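Local structure of putative solute-binding component of ABC transporter (Clostridium phytofermentans, 4YS6) at residues F139-V144 against D176-F181; G149-E154 against P336-A341; L156-A161 against K191-G196; V242-S245 against T249-G252; I275-N280 against G284-S289. The protein probably delivers sugars to an ABC transporter, and here holds beta-D-glucopyranose in the cleft between its two lobes. All blocks are in the same frame, centred on the assembly; numbering follows the deposited sequence.

Interaction 1. Residues F139-V144 against D176-F181; sequences FDNYMV and DNNARF. With BGC (beta-D-glucopyranose), chain D.
N141 and F181 meet through their CB atoms, 3.8 Å apart, where the first turn of helix 141-155 comes against the first turns of helix 177-195. This is the tight part. The backbones themselves are close, with the CA of Y142 4.9 Å from the CA of F181 and the same Y142 CA 3.8 Å from F181 O. Y142 adds its CB, which arrives at the edge of the F181 ring near CD2. The ring of F181 also stacks on Y322.

Towards the sugar the fit is slacker. The amides of N141 and N178 lie with their planes 30° apart, but N141 ND2 to N178 OD1 is 3.6 Å and no hydrogen bond forms; N141 ND2 turns instead to the hydroxyls of Y322 and T138.

The architecture is the two-lobed one of periplasmic binding proteins, and here the chain passes from strand 135-139 of one lobe to a helix of the other, beside the cleft. Both helices begin on an aspartate N-cap, D140 accepting from M143 N and D176 from N178 N. D176 divides its carboxylate: OD1 caps the helix, while OD2 accepts from O1 of the glucose at 2.6 Å. N178 ND2 donates to the sugar's O2 at 3.1 Å, more weakly to its O1, and also to D124 O.

On the solvent side Y142, with CG anti to the backbone N (chi1 -179°), carries its ring outward, and its hydroxyl is hydrogen-bonded to D188.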
# COMPACT_ATOMS: atom_id res chain seq x y z
N PHE A 139 -8.09 0.42 2.92
CA PHE A 139 -8.11 -0.83 3.67
C PHE A 139 -7.59 -0.53 5.07
O PHE A 139 -7.05 0.55 5.34
CB PHE A 139 -7.29 -1.92 2.95
CG PHE A 139 -7.93 -2.38 1.69
CD1 PHE A 139 -7.78 -1.64 0.53
CD2 PHE A 139 -8.72 -3.50 1.67
CE1 PHE A 139 -8.42 -2.02 -0.64
CE2 PHE A 139 -9.35 -3.89 0.48
CZ PHE A 139 -9.21 -3.13 -0.65
N ASP A 140 -7.80 -1.45 5.99
CA ASP A 140 -7.33 -1.24 7.36
C ASP A 140 -5.82 -1.41 7.39
O ASP A 140 -5.29 -2.53 7.53
CB ASP A 140 -8.03 -2.21 8.29
CG ASP A 140 -7.73 -1.95 9.75
OD1 ASP A 140 -6.73 -1.29 10.08
OD2 ASP A 140 -8.53 -2.41 10.57
N ASN A 141 -5.11 -0.29 7.21
CA ASN A 141 -3.68 -0.34 6.99
C ASN A 141 -2.89 -0.78 8.23
O ASN A 141 -1.90 -1.51 8.10
CB ASN A 141 -3.19 1.01 6.51
CG ASN A 141 -3.87 1.43 5.24
OD1 ASN A 141 -3.75 0.74 4.24
ND2 ASN A 141 -4.66 2.49 5.30
N TYR A 142 -3.35 -0.41 9.42
CA TYR A 142 -2.70 -0.88 10.63
C TYR A 142 -2.80 -2.40 10.71
O TYR A 142 -1.83 -3.08 11.05
CB TYR A 142 -3.31 -0.21 11.86
CG TYR A 142 -2.66 -0.63 13.13
CD1 TYR A 142 -1.50 -0.02 13.56
CD2 TYR A 142 -3.19 -1.65 13.89
CE1 TYR A 142 -0.88 -0.41 14.74
CE2 TYR A 142 -2.59 -2.05 15.06
CZ TYR A 142 -1.44 -1.43 15.47
OH TYR A 142 -0.87 -1.85 16.65
N MSE A 143 -3.95 -2.95 10.36
CA MSE A 143 -4.16 -4.40 10.42
C MSE A 143 -3.28 -5.12 9.40
O MSE A 143 -2.78 -6.23 9.66
CB MSE A 143 -5.65 -4.76 10.21
CG MSE A 143 -5.87 -6.21 10.17
SE MSE A 143 -7.79 -6.54 9.82
CE MSE A 143 -8.52 -5.62 11.39
N VAL A 144 -3.05 -4.51 8.24
CA VAL A 144 -2.14 -5.07 7.26
C VAL A 144 -0.78 -5.27 7.92
O VAL A 144 -0.16 -6.32 7.82
CB VAL A 144 -1.97 -4.18 6.00
CG1 VAL A 144 -0.80 -4.65 5.13
CG2 VAL A 144 -3.25 -4.11 5.18
N ASP A 176 4.02 8.80 1.91
CA ASP A 176 2.77 8.01 1.93
C ASP A 176 2.39 7.68 3.36
O ASP A 176 3.05 6.90 4.03
CB ASP A 176 2.99 6.73 1.12
CG ASP A 176 1.76 5.85 1.03
OD1 ASP A 176 0.73 6.15 1.67
OD2 ASP A 176 1.83 4.81 0.32
N ASN A 177 1.32 8.31 3.85
CA ASN A 177 0.90 8.10 5.23
C ASN A 177 0.63 6.62 5.50
O ASN A 177 0.83 6.15 6.63
CB ASN A 177 -0.35 8.94 5.54
CG ASN A 177 -0.66 9.00 7.02
OD1 ASN A 177 0.15 9.48 7.84
ND2 ASN A 177 -1.86 8.58 7.38
N ASN A 178 0.22 5.87 4.49
CA ASN A 178 0.02 4.44 4.71
C ASN A 178 1.26 3.70 5.17
O ASN A 178 1.16 2.73 5.93
CB ASN A 178 -0.47 3.74 3.46
CG ASN A 178 -1.86 4.17 3.05
OD1 ASN A 178 -2.55 4.92 3.74
ND2 ASN A 178 -2.30 3.64 1.94
N ALA A 179 2.43 4.14 4.72
CA ALA A 179 3.66 3.44 5.06
C ALA A 179 3.85 3.49 6.57
O ALA A 179 4.33 2.52 7.16
CB ALA A 179 4.86 4.05 4.34
N ARG A 180 3.47 4.60 7.21
CA ARG A 180 3.57 4.76 8.66
C ARG A 180 2.73 3.73 9.37
O ARG A 180 3.13 3.17 10.39
CB ARG A 180 3.12 6.15 9.11
CG ARG A 180 3.97 7.30 8.63
CD ARG A 180 3.69 8.55 9.48
NE ARG A 180 2.27 8.94 9.52
CZ ARG A 180 1.50 8.95 10.61
NH1 ARG A 180 1.96 8.59 11.80
NH2 ARG A 180 0.23 9.34 10.52
N PHE A 181 1.55 3.49 8.83
CA PHE A 181 0.64 2.51 9.39
C PHE A 181 1.08 1.07 9.16
O PHE A 181 0.94 0.23 10.07
CB PHE A 181 -0.76 2.73 8.83
CG PHE A 181 -1.48 3.84 9.52
CD1 PHE A 181 -1.11 5.15 9.32
CD2 PHE A 181 -2.51 3.55 10.41
CE1 PHE A 181 -1.75 6.17 9.99
CE2 PHE A 181 -3.17 4.55 11.07
CZ PHE A 181 -2.79 5.86 10.87
C2 BGC D . -0.87 1.15 -0.90
C3 BGC D . -0.25 -0.18 -1.18
C4 BGC D . 0.69 -0.14 -2.31
C5 BGC D . 1.71 0.94 -2.17
C6 BGC D . 2.56 1.15 -3.40
C1 BGC D . 0.24 2.18 -0.61
O1 BGC D . -0.22 3.37 -0.39
O2 BGC D . -1.73 1.07 0.22
O3 BGC D . -1.36 -1.11 -1.44
O4 BGC D . 1.45 -1.38 -2.40
O5 BGC D . 1.00 2.19 -1.91
O6 BGC D . 1.78 1.19 -4.59

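Interaction 2. Residues G149-E154 against P336-A341; sequences GEYIKE and PVFADA. With NA (sodium ion), chain F.
Two aromatic rings make up the whole of this contact: Y151 from the helix and F338 from the strand bridge backbones whose CA atoms are 9.7 Å apart. Each side chain has CG anti to its own backbone N (chi1 -175° for Y151), and the two reach across from opposite sides of the gap. Y151 CD1 comes to 3.6 Å from F338 CE2, and Y151 CE1 to 3.8 Å from F338 CZ. The pair is neither a stack nor a T-shape: the planes are inclined at 32° with centroids 5.7 Å apart, while the side chains cross at about a right angle. Y151 CD1 lies at the edge of the F338 ring, near its plane, while F338 CE2 meets the Y151 ring obliquely; no polar bond joins the segments.

What is being connected is helix 141-155, which packs on the four-stranded parallel sheet of one lobe of this periplasmic binding protein fold, and the long strand 331-339, which belongs to the mixed sheet and pairs with 289-291 at V337 and A339. The loop that leads into that edge strand fills in around the rings, with M288 touching both Y151 and F338 and S287 touching Y151.

Farther along the helix the chemistry changes. E154 O binds a sodium ion at 2.4 Å, with a water also 2.4 Å from the sodium and N157 as the other protein ligand. The ion sits by the C-terminal end of the helix, where the helix dipole would probably favour a cation. E154 OE1 remains 3.2 Å from the sodium, beyond these coordinating distances.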
# COMPACT_ATOMS: atom_id res chain seq x y z
N GLY A 149 3.53 -8.60 10.71
CA GLY A 149 4.27 -8.84 11.93
C GLY A 149 3.95 -10.16 12.58
O GLY A 149 4.85 -10.89 13.00
N GLU A 150 2.65 -10.49 12.67
CA GLU A 150 2.24 -11.73 13.31
C GLU A 150 2.70 -12.93 12.51
O GLU A 150 2.96 -14.00 13.07
CB GLU A 150 0.72 -11.76 13.48
CG GLU A 150 0.25 -10.83 14.58
CD GLU A 150 -1.25 -10.84 14.80
OE1 GLU A 150 -1.68 -10.48 15.91
OE2 GLU A 150 -1.99 -11.20 13.86
N TYR A 151 2.78 -12.77 11.19
CA TYR A 151 3.25 -13.88 10.34
C TYR A 151 4.70 -14.21 10.67
O TYR A 151 5.05 -15.37 10.87
CB TYR A 151 3.12 -13.53 8.84
CG TYR A 151 3.50 -14.71 7.98
CD1 TYR A 151 2.60 -15.72 7.72
CD2 TYR A 151 4.78 -14.82 7.45
CE1 TYR A 151 2.95 -16.81 6.94
CE2 TYR A 151 5.14 -15.90 6.68
CZ TYR A 151 4.22 -16.89 6.42
OH TYR A 151 4.59 -17.98 5.67
N ILE A 152 5.55 -13.19 10.75
CA ILE A 152 6.94 -13.38 11.10
C ILE A 152 7.07 -13.92 12.53
O ILE A 152 7.83 -14.85 12.77
CB ILE A 152 7.72 -12.07 10.95
CG1 ILE A 152 7.82 -11.73 9.46
CG2 ILE A 152 9.10 -12.17 11.58
CD1 ILE A 152 8.44 -10.41 9.13
N LYS A 153 6.32 -13.34 13.46
CA LYS A 153 6.33 -13.81 14.85
C LYS A 153 5.97 -15.31 14.96
O LYS A 153 6.60 -16.06 15.70
CB LYS A 153 5.38 -12.98 15.69
CG LYS A 153 5.20 -13.50 17.11
CD LYS A 153 4.43 -12.50 17.96
CE LYS A 153 4.07 -13.09 19.32
NZ LYS A 153 3.46 -12.07 20.23
N GLU A 154 4.94 -15.73 14.22
CA GLU A 154 4.52 -17.13 14.21
C GLU A 154 5.57 -18.02 13.57
O GLU A 154 5.89 -19.04 14.13
CB GLU A 154 3.19 -17.31 13.47
CG GLU A 154 1.97 -17.09 14.33
CD GLU A 154 1.72 -18.24 15.28
OE1 GLU A 154 2.38 -19.29 15.14
OE2 GLU A 154 0.87 -18.10 16.19
N PRO A 336 -8.52 -6.30 4.77
CA PRO A 336 -7.47 -6.96 3.99
C PRO A 336 -7.46 -8.44 4.33
O PRO A 336 -7.88 -8.80 5.44
CB PRO A 336 -6.19 -6.24 4.44
CG PRO A 336 -6.47 -5.88 5.86
CD PRO A 336 -7.95 -5.62 5.95
N VAL A 337 -7.02 -9.28 3.40
CA VAL A 337 -7.12 -10.73 3.57
C VAL A 337 -5.77 -11.38 3.40
O VAL A 337 -5.07 -11.12 2.42
CB VAL A 337 -8.13 -11.35 2.56
CG1 VAL A 337 -8.21 -12.85 2.71
CG2 VAL A 337 -9.51 -10.72 2.75
N PHE A 338 -5.41 -12.26 4.32
CA PHE A 338 -4.15 -12.99 4.20
C PHE A 338 -4.17 -13.91 2.97
O PHE A 338 -5.10 -14.70 2.80
CB PHE A 338 -3.93 -13.81 5.46
CG PHE A 338 -2.70 -14.67 5.43
CD1 PHE A 338 -2.74 -15.95 4.94
CD2 PHE A 338 -1.50 -14.18 5.92
CE1 PHE A 338 -1.61 -16.75 4.92
CE2 PHE A 338 -0.36 -14.99 5.89
CZ PHE A 338 -0.43 -16.26 5.39
N ALA A 339 -3.12 -13.83 2.15
CA ALA A 339 -2.98 -14.69 1.01
C ALA A 339 -1.64 -15.44 0.99
O ALA A 339 -0.58 -14.90 1.29
CB ALA A 339 -3.14 -13.88 -0.26
N ASP A 340 -1.69 -16.70 0.62
CA ASP A 340 -0.46 -17.41 0.32
C ASP A 340 -0.75 -18.42 -0.77
O ASP A 340 -1.82 -18.40 -1.37
CB ASP A 340 0.14 -18.04 1.57
CG ASP A 340 -0.72 -19.14 2.18
OD1 ASP A 340 -1.69 -19.65 1.56
OD2 ASP A 340 -0.38 -19.52 3.32
N ALA A 341 0.22 -19.27 -1.06
CA ALA A 341 0.06 -20.11 -2.23
C ALA A 341 -1.01 -21.17 -2.04
O ALA A 341 -1.48 -21.74 -3.02
CB ALA A 341 1.35 -20.76 -2.58
NA NA F . 5.13 -20.88 15.38
O HOH W 1 4.64 -22.83 16.65

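Interaction 3. Residues L156-A161 against K191-G196; sequences LNLETA and KPYVDG. With NA (sodium ion), chain F.
Y193 is the residue of segment 191-196 that lies against L158. At the start of the segment K191 folds forward over one turn, its NZ forming a salt bridge of 2.7 Å with D195 OD2. P192 follows at a kink: neither its N, which has no hydrogen, nor that of Y193 bonds back to the turn before. Next comes Y193, its CG anti to the carbonyl carbon (chi1 -62°), which takes the ring across to the loop. There L158 CB sits over one face, offset toward the CE1 side, 3.9 Å from the Y193 ring centroid and 16° off the normal, a CH-pi contact; L158 CD1 adds a touch at Y193 CG, 3.8 Å away. Along the ring's side L158 O is 3.5 Å from Y193 CE1, and at its far end the hydroxyl, which has a weak hydrogen bond to K153 NZ, passes E159 CG. V194 turns to L199 of strand 199-200, which L158 and Y193 also touch. G196 N then bonds back to P192 O as the helix runs out. The loop facing all this begins with the Schellman motif that closes helix 141-155: N157 has positive phi, and its OD1 binds a surface sodium ion at 2.4 Å.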
# COMPACT_ATOMS: atom_id res chain seq x y z
N LEU A 156 8.76 -17.61 13.08
CA LEU A 156 10.03 -17.63 13.82
C LEU A 156 9.86 -18.13 15.26
O LEU A 156 10.84 -18.21 16.00
CB LEU A 156 10.68 -16.25 13.85
CG LEU A 156 11.19 -15.70 12.52
CD1 LEU A 156 11.80 -14.32 12.71
CD2 LEU A 156 12.17 -16.63 11.84
N ASN A 157 8.64 -18.50 15.63
CA ASN A 157 8.34 -19.03 16.95
C ASN A 157 8.83 -18.07 18.03
O ASN A 157 9.43 -18.49 19.01
CB ASN A 157 9.01 -20.40 17.20
CG ASN A 157 8.50 -21.49 16.29
OD1 ASN A 157 7.45 -21.37 15.70
ND2 ASN A 157 9.24 -22.58 16.23
N LEU A 158 8.60 -16.77 17.84
CA LEU A 158 9.18 -15.81 18.77
C LEU A 158 8.64 -15.93 20.18
O LEU A 158 9.33 -15.56 21.11
CB LEU A 158 8.95 -14.40 18.27
CG LEU A 158 9.63 -14.07 16.93
CD1 LEU A 158 9.45 -12.61 16.60
CD2 LEU A 158 11.10 -14.41 16.89
N GLU A 159 7.43 -16.47 20.36
CA GLU A 159 6.90 -16.59 21.72
C GLU A 159 7.68 -17.57 22.56
O GLU A 159 7.61 -17.54 23.80
CB GLU A 159 5.43 -17.02 21.70
CG GLU A 159 4.48 -15.90 21.28
CD GLU A 159 3.04 -16.14 21.71
OE1 GLU A 159 2.72 -17.28 22.12
OE2 GLU A 159 2.24 -15.19 21.65
N THR A 160 8.43 -18.45 21.90
CA THR A 160 9.12 -19.53 22.59
C THR A 160 10.60 -19.70 22.26
O THR A 160 11.28 -20.47 22.92
CB THR A 160 8.40 -20.86 22.30
OG1 THR A 160 8.48 -21.16 20.90
CG2 THR A 160 6.93 -20.76 22.72
N ALA A 161 11.11 -18.98 21.27
CA ALA A 161 12.48 -19.22 20.82
C ALA A 161 13.44 -18.21 21.43
O ALA A 161 13.07 -17.07 21.68
CB ALA A 161 12.56 -19.19 19.30
N LYS A 191 8.59 -5.18 17.53
CA LYS A 191 9.61 -4.34 18.18
C LYS A 191 10.04 -4.90 19.53
O LYS A 191 11.23 -4.82 19.88
CB LYS A 191 9.12 -2.90 18.34
CG LYS A 191 10.26 -1.93 18.69
CD LYS A 191 9.79 -0.80 19.57
CE LYS A 191 10.96 0.07 20.04
NZ LYS A 191 11.06 0.11 21.52
N PRO A 192 9.10 -5.45 20.32
CA PRO A 192 9.48 -6.03 21.61
C PRO A 192 10.57 -7.11 21.51
O PRO A 192 11.37 -7.25 22.42
CB PRO A 192 8.17 -6.63 22.12
CG PRO A 192 7.13 -5.79 21.51
CD PRO A 192 7.63 -5.49 20.14
N TYR A 193 10.58 -7.84 20.40
CA TYR A 193 11.57 -8.89 20.18
C TYR A 193 12.88 -8.34 19.64
O TYR A 193 13.92 -8.95 19.83
CB TYR A 193 11.00 -9.93 19.22
CG TYR A 193 9.80 -10.57 19.81
CD1 TYR A 193 9.92 -11.58 20.73
CD2 TYR A 193 8.52 -10.12 19.48
CE1 TYR A 193 8.79 -12.15 21.32
CE2 TYR A 193 7.40 -10.67 20.05
CZ TYR A 193 7.55 -11.70 20.96
OH TYR A 193 6.43 -12.25 21.53
N VAL A 194 12.83 -7.22 18.94
CA VAL A 194 14.07 -6.54 18.58
C VAL A 194 14.67 -5.98 19.86
O VAL A 194 15.86 -6.15 20.12
CB VAL A 194 13.84 -5.43 17.56
CG1 VAL A 194 15.16 -4.78 17.22
CG2 VAL A 194 13.18 -5.97 16.32
N ASP A 195 13.85 -5.33 20.68
CA ASP A 195 14.32 -4.79 21.96
C ASP A 195 14.89 -5.87 22.88
O ASP A 195 15.82 -5.63 23.65
CB ASP A 195 13.18 -4.06 22.70
CG ASP A 195 12.65 -2.85 21.93
OD1 ASP A 195 13.36 -2.34 21.04
OD2 ASP A 195 11.52 -2.40 22.25
N GLY A 196 14.29 -7.06 22.83
CA GLY A 196 14.73 -8.17 23.64
C GLY A 196 15.92 -8.94 23.09
O GLY A 196 16.37 -9.89 23.72
NA NA F . 5.13 -20.88 15.38
O HOH W 1 4.64 -22.83 16.65

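Interaction 4. Residues V242-S245 against T249-G252; sequences VLCS and TALG
C244, at the end of strand 241-244, packs on A250 in the first turns of helix 247-260, the tight corner of a beta-alpha-beta unit that continues to strand 267-268 in the parallel sheet of its lobe.

C244 CB and A250 CB make the apolar contact, 3.9 Å apart, and the thiol leans along the helix backbone, with C244 SG 3.7 Å from A250 CA. The chi1 of C244 (-61°) puts SG anti to the carbonyl carbon, on the side where the helix passes. With a small side chain on each partner, C244 CA and A250 CA are 5.5 Å apart.

No hydrogen bond joins the two segments directly; the polar groups here are tied to neighbours. S245 OG is hydrogen-bonded to T171 OG1, while S245 O accepts from both Q271 and Q148. C244 O is bonded to the hydroxyl of T269. T249 OG1 pairs with N246 OD1, and since N246 ND2 is bonded to the bound glucose, T249 acts as a second-shell residue, its side chain about 7 Å from the sugar.

The same T249 hydroxyl also makes a mixed, polar-to-apolar contact across the corner. With chi1 at 60°, it sits between the backbone N and the carbonyl carbon and faces the strand, where T249 OG1 rests 3.6 Å from C244 CB.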
# COMPACT_ATOMS: atom_id res chain seq x y z
N VAL A 242 12.68 -11.11 6.07
CA VAL A 242 12.63 -9.73 5.58
C VAL A 242 11.18 -9.24 5.65
O VAL A 242 10.31 -9.73 4.94
CB VAL A 242 13.16 -9.59 4.15
CG1 VAL A 242 13.37 -8.11 3.80
CG2 VAL A 242 14.48 -10.32 4.00
N LEU A 243 10.95 -8.29 6.53
CA LEU A 243 9.67 -7.62 6.62
C LEU A 243 9.59 -6.61 5.50
O LEU A 243 10.29 -5.60 5.53
CB LEU A 243 9.52 -6.95 7.98
CG LEU A 243 8.34 -6.01 8.14
CD1 LEU A 243 7.04 -6.81 7.95
CD2 LEU A 243 8.41 -5.34 9.52
N CYS A 244 8.77 -6.91 4.50
CA CYS A 244 8.50 -5.97 3.41
C CYS A 244 7.07 -5.53 3.53
O CYS A 244 6.17 -6.37 3.59
CB CYS A 244 8.71 -6.59 2.04
SG CYS A 244 10.41 -7.15 1.79
N SER A 245 6.85 -4.21 3.51
CA SER A 245 5.50 -3.70 3.68
C SER A 245 4.61 -3.92 2.46
O SER A 245 3.39 -3.88 2.61
CB SER A 245 5.53 -2.19 4.02
OG SER A 245 6.14 -1.94 5.28
N THR A 249 8.21 -3.65 -2.98
CA THR A 249 9.48 -3.74 -2.26
C THR A 249 9.91 -5.20 -2.11
O THR A 249 11.09 -5.51 -2.30
CB THR A 249 9.43 -3.04 -0.89
OG1 THR A 249 8.44 -3.62 -0.06
CG2 THR A 249 9.14 -1.55 -1.07
N ALA A 250 8.97 -6.09 -1.84
CA ALA A 250 9.32 -7.51 -1.76
C ALA A 250 9.93 -8.03 -3.05
O ALA A 250 10.83 -8.89 -3.02
CB ALA A 250 8.09 -8.33 -1.39
N LEU A 251 9.41 -7.59 -4.18
CA LEU A 251 9.96 -8.02 -5.47
C LEU A 251 11.43 -7.63 -5.64
O LEU A 251 12.23 -8.41 -6.16
CB LEU A 251 9.13 -7.43 -6.60
CG LEU A 251 9.50 -7.89 -7.99
CD1 LEU A 251 9.34 -9.40 -8.09
CD2 LEU A 251 8.60 -7.18 -8.99
N GLY A 252 11.78 -6.42 -5.22
CA GLY A 252 13.15 -5.96 -5.27
C GLY A 252 14.02 -6.79 -4.35
O GLY A 252 15.12 -7.20 -4.71

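Interaction 5. Residues I275-N280 against G284-S289; sequences IANVKN and GKQSMS
N277 ND2 donates to Q286 OE1 over 2.9 Å, an almost straight bond (163°) that arrives in the carbonyl plane, on a lone pair. The two amides are turned 82° against each other. Q286 OE1 takes a second hydrogen bond from a water at 2.8 Å, and that water accepts from N280 ND2, so the oxygen is gripped both directly and through solvent. The other end of the amide is pinned as well: Q286 NE2 donates to M288 O at 2.9 Å and is also bonded to D247 OD1. N277 ND2 has a further partner in D247 O. With both ends engaged, the rotation of the Q286 amide is well fixed; the side chain gets there by extending from a CG anti to the backbone N (chi1 176°).

The backbone bond between the segments runs from K285 N to N280 O, 2.8 Å long. It belongs to the Schellman motif that ends helix 275-282, with G284, at positive phi, as the C-prime residue that turns the chain back along the helix towards strand 289-291.

Farther out, a second water accepts from K285 NZ at 3.2 Å and donates to N280 OD1 at 2.9 Å, a solvent link between charged tip and amide. Beneath it the packing is modest: K285 CB lies 4.0 Å from N280 CB, and the lysine stretches on past the asparagine. Helix 247-260 packs over the junction, A250 touching N277 and Q286 while L251 lies against N280.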
# COMPACT_ATOMS: atom_id res chain seq x y z
N ILE A 275 0.94 -9.58 -9.65
CA ILE A 275 1.12 -10.79 -10.43
C ILE A 275 2.53 -11.35 -10.31
O ILE A 275 2.70 -12.54 -10.13
CB ILE A 275 0.77 -10.54 -11.92
CG1 ILE A 275 -0.73 -10.36 -12.04
CG2 ILE A 275 1.20 -11.69 -12.81
CD1 ILE A 275 -1.18 -9.84 -13.40
N ALA A 276 3.54 -10.49 -10.42
CA ALA A 276 4.93 -10.94 -10.31
C ALA A 276 5.17 -11.67 -8.99
O ALA A 276 5.84 -12.70 -8.95
CB ALA A 276 5.87 -9.75 -10.42
N ASN A 277 4.62 -11.10 -7.91
CA ASN A 277 4.81 -11.67 -6.58
C ASN A 277 4.03 -12.95 -6.39
O ASN A 277 4.51 -13.85 -5.69
CB ASN A 277 4.42 -10.66 -5.53
CG ASN A 277 5.23 -9.41 -5.65
OD1 ASN A 277 5.09 -8.68 -6.63
ND2 ASN A 277 6.07 -9.14 -4.67
N VAL A 278 2.83 -13.05 -6.97
CA VAL A 278 2.09 -14.31 -6.89
C VAL A 278 2.88 -15.42 -7.57
O VAL A 278 3.01 -16.53 -7.05
CB VAL A 278 0.70 -14.19 -7.51
CG1 VAL A 278 -0.04 -15.56 -7.47
CG2 VAL A 278 -0.10 -13.15 -6.76
N LYS A 279 3.42 -15.14 -8.75
CA LYS A 279 4.25 -16.13 -9.42
C LYS A 279 5.46 -16.51 -8.57
O LYS A 279 5.81 -17.69 -8.51
CB LYS A 279 4.70 -15.60 -10.77
CG LYS A 279 3.57 -15.52 -11.77
CD LYS A 279 4.02 -14.86 -13.07
CE LYS A 279 2.92 -14.87 -14.11
NZ LYS A 279 3.44 -14.48 -15.46
N ASN A 280 6.08 -15.54 -7.90
CA ASN A 280 7.17 -15.86 -6.98
C ASN A 280 6.71 -16.71 -5.80
O ASN A 280 7.42 -17.64 -5.41
CB ASN A 280 7.83 -14.62 -6.44
CG ASN A 280 8.76 -13.98 -7.45
OD1 ASN A 280 9.09 -14.57 -8.48
ND2 ASN A 280 9.18 -12.77 -7.15
N GLY A 284 8.04 -20.48 -4.42
CA GLY A 284 8.62 -20.54 -3.08
C GLY A 284 9.51 -19.36 -2.72
O GLY A 284 10.28 -19.44 -1.76
N LYS A 285 9.40 -18.26 -3.46
CA LYS A 285 10.30 -17.12 -3.25
C LYS A 285 9.69 -16.00 -2.40
O LYS A 285 10.39 -15.09 -1.98
CB LYS A 285 10.75 -16.53 -4.58
CG LYS A 285 11.70 -17.37 -5.39
CD LYS A 285 12.07 -16.58 -6.64
CE LYS A 285 12.44 -17.45 -7.82
NZ LYS A 285 12.44 -16.65 -9.08
N GLN A 286 8.40 -16.06 -2.15
CA GLN A 286 7.75 -15.11 -1.26
C GLN A 286 6.79 -15.92 -0.39
O GLN A 286 6.12 -16.84 -0.87
CB GLN A 286 7.03 -14.02 -2.03
CG GLN A 286 6.27 -13.08 -1.15
CD GLN A 286 5.87 -11.80 -1.84
OE1 GLN A 286 6.51 -11.35 -2.79
NE2 GLN A 286 4.82 -11.19 -1.33
N SER A 287 6.74 -15.61 0.89
CA SER A 287 5.98 -16.42 1.85
C SER A 287 4.48 -16.19 1.83
O SER A 287 3.68 -17.12 1.95
CB SER A 287 6.48 -16.13 3.28
OG SER A 287 7.86 -16.37 3.37
N MSE A 288 4.11 -14.92 1.75
CA MSE A 288 2.72 -14.52 1.84
C MSE A 288 2.57 -13.14 1.23
O MSE A 288 3.56 -12.42 0.97
CB MSE A 288 2.27 -14.50 3.30
CG MSE A 288 3.04 -13.53 4.17
SE MSE A 288 2.46 -11.65 4.15
CE MSE A 288 1.29 -11.63 5.71
N SER A 289 1.32 -12.77 0.99
CA SER A 289 0.98 -11.43 0.62
C SER A 289 -0.37 -11.13 1.26
O SER A 289 -0.90 -11.92 2.04
CB SER A 289 0.99 -11.25 -0.90
OG SER A 289 0.85 -9.87 -1.28
O HOH W 2 8.66 -11.63 -4.62
O HOH W 3 9.45 -17.06 -10.02

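Interaction 4 is the fully buried one, small side chains closing a strand-to-helix corner; interaction 2 is a surface contact, and the other three are partly buried. Helix 141-155 serves both interactions 1 and 2, and P336 packs against V144 where they join. Helix 177-195 runs from the sugar cleft at interaction 1 to the lobe's periphery at interaction 3. Interactions 2 and 3 share a sodium ion, and interactions 4 and 5 touch through A250 and L251. Interaction 1 is joined by apolar packing, with hydrogen bonds to the sugar from 176-181 beside it; an aromatic pair makes interaction 2, a CH-pi contact interaction 3, and an amide, water and backbone network interaction 5, the largest interface.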